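Local coordinates for formylmethanofuran--tetrahydromethanopterin formyltransferase (Methanosarcina barkeri, PDB 1M5S), which catalyses the reversible transfer of a formyl group from formylmethanofuran to tetrahydromethanopterin, a step of methanogenesis from carbon dioxide, at residues A263-K266 with A267-V271. Sequence-based numbering, arbitrary orientation.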
ATOM      1  N   ALA A 263      22.266 -10.383  -3.245  1.00 21.96           N
ATOM      2  CA  ALA A 263      21.344  -9.383  -3.788  1.00 24.37           C
ATOM      3  C   ALA A 263      20.991  -8.338  -2.735  1.00 22.80           C
ATOM      4  O   ALA A 263      20.970  -7.130  -3.016  1.00 20.19           O
ATOM      5  CB  ALA A 263      20.076 -10.058  -4.299  1.00 23.54           C
ATOM      6  N   GLY A 264      20.806  -8.806  -1.504  1.00 18.75           N
ATOM      7  CA  GLY A 264      20.466  -7.915  -0.407  1.00 24.87           C
ATOM      8  C   GLY A 264      21.586  -6.951  -0.072  1.00 27.83           C
ATOM      9  O   GLY A 264      21.333  -5.771   0.185  1.00 18.32           O
ATOM     10  N   ILE A 265      22.825  -7.448  -0.082  1.00 20.83           N
ATOM     11  CA  ILE A 265      23.990  -6.619   0.200  1.00 21.07           C
ATOM     12  C   ILE A 265      24.195  -5.604  -0.919  1.00 19.50           C
ATOM     13  O   ILE A 265      24.422  -4.428  -0.655  1.00 18.72           O
ATOM     14  CB  ILE A 265      25.270  -7.484   0.377  1.00 20.34           C
ATOM     15  CG1 ILE A 265      25.262  -8.139   1.762  1.00 21.18           C
ATOM     16  CG2 ILE A 265      26.532  -6.624   0.218  1.00 18.46           C
ATOM     17  CD1 ILE A 265      26.270  -9.250   1.924  1.00 26.43           C
ATOM     18  N   LYS A 266      24.015  -6.043  -2.164  1.00 19.51           N
ATOM     19  CA  LYS A 266      24.231  -5.172  -3.319  1.00 21.66           C
ATOM     20  C   LYS A 266      23.191  -4.053  -3.404  1.00 25.19           C
ATOM     21  O   LYS A 266      23.474  -2.972  -3.923  1.00 21.78           O
ATOM     22  CB  LYS A 266      24.227  -5.991  -4.614  1.00 22.75           C
ATOM     23  CG  LYS A 266      25.336  -7.035  -4.682  1.00 33.83           C
ATOM     24  CD  LYS A 266      26.162  -6.891  -5.940  1.00 43.60           C
ATOM     25  CE  LYS A 266      25.401  -7.344  -7.167  1.00 42.22           C
ATOM     26  NZ  LYS A 266      26.210  -7.134  -8.397  1.00 50.52           N
ATOM     27  N   ALA A 267      21.996  -4.315  -2.878  1.00 22.12           N
ATOM     28  CA  ALA A 267      20.952  -3.293  -2.803  1.00 18.40           C
ATOM     29  C   ALA A 267      21.179  -2.358  -1.616  1.00 17.29           C
ATOM     30  O   ALA A 267      21.016  -1.147  -1.738  1.00 20.08           O
ATOM     31  CB  ALA A 267      19.577  -3.949  -2.709  1.00 18.87           C
ATOM     32  N   ALA A 268      21.632  -2.917  -0.495  1.00 15.12           N
ATOM     33  CA  ALA A 268      21.933  -2.127   0.698  1.00 20.99           C
ATOM     34  C   ALA A 268      23.018  -1.075   0.486  1.00 23.06           C
ATOM     35  O   ALA A 268      22.916   0.034   1.013  1.00 17.16           O
ATOM     36  CB  ALA A 268      22.319  -3.041   1.851  1.00 17.75           C
ATOM     37  N   VAL A 269      24.079  -1.419  -0.239  1.00 18.38           N
ATOM     38  CA  VAL A 269      25.185  -0.472  -0.411  1.00 18.56           C
ATOM     39  C   VAL A 269      24.907   0.640  -1.425  1.00 20.14           C
ATOM     40  O   VAL A 269      25.769   1.483  -1.668  1.00 20.29           O
ATOM     41  CB  VAL A 269      26.525  -1.176  -0.807  1.00 16.38           C
ATOM     42  CG1 VAL A 269      26.886  -2.236   0.217  1.00 19.44           C
ATOM     43  CG2 VAL A 269      26.426  -1.761  -2.213  1.00 15.55           C
ATOM     44  N   THR A 270      23.715   0.647  -2.016  1.00 19.49           N
ATOM     45  CA  THR A 270      23.333   1.738  -2.912  1.00 19.35           C
ATOM     46  C   THR A 270      22.805   2.951  -2.149  1.00 22.50           C
ATOM     47  O   THR A 270      22.677   4.031  -2.719  1.00 18.70           O
ATOM     48  CB  THR A 270      22.276   1.292  -3.958  1.00 17.96           C
ATOM     49  OG1 THR A 270      21.065   0.897  -3.299  1.00 16.55           O
ATOM     50  CG2 THR A 270      22.796   0.130  -4.775  1.00 20.00           C
ATOM     51  N   VAL A 271      22.529   2.766  -0.857  1.00 16.32           N
ATOM     52  CA  VAL A 271      22.018   3.832   0.008  1.00 20.55           C
ATOM     53  C   VAL A 271      23.172   4.645   0.599  1.00 20.38           C
ATOM     54  O   VAL A 271      24.009   4.109   1.322  1.00 19.30           O
ATOM     55  CB  VAL A 271      21.161   3.252   1.178  1.00 18.93           C
ATOM     56  CG1 VAL A 271      20.723   4.374   2.137  1.00 18.70           C
ATOM     57  CG2 VAL A 271      19.937   2.513   0.626  1.00 16.98           C
TER
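Ala263 to Val269 form a local, i to i+4 contact over the C-terminal end of helix 254-268 and the residue just after it, a helix of the proximal lobe packed against helix 173-187 and strand 147-170. Three backbone hydrogen bonds, with N-H...O angles from 144° to 154°, define it: Ala267 N to Ala263 O (3.0 Å), Ala268 N to Gly264 O (2.9 Å) and Val269 N to Ile265 O (3.1 Å). A type I beta turn from Ala268 to Val271, sharing Ala268 with the helix, ends it. On the buried side Ile265 CG2 lies 4.4 Å from Val269 CG1, a loose apolar touch beside Ile8 and Val6 of strand 6-8. Thr270 links the turn back to the helix: with chi1 at 63°, OG1 sits between its own N and carbonyl carbon and donates a 2.6 Å hydrogen bond to Ala267 O, which also accepts one from Thr270 N. A valine here lacks the hydroxyl, so Ala267 O would probably lose one of these two donors and the turn would be tied less firmly to the helix end. The same torsion sets the methyl anti to the carbonyl carbon and turns it back over the helix end, where Thr270 CG2 rests 3.3 Å from Lys266 O.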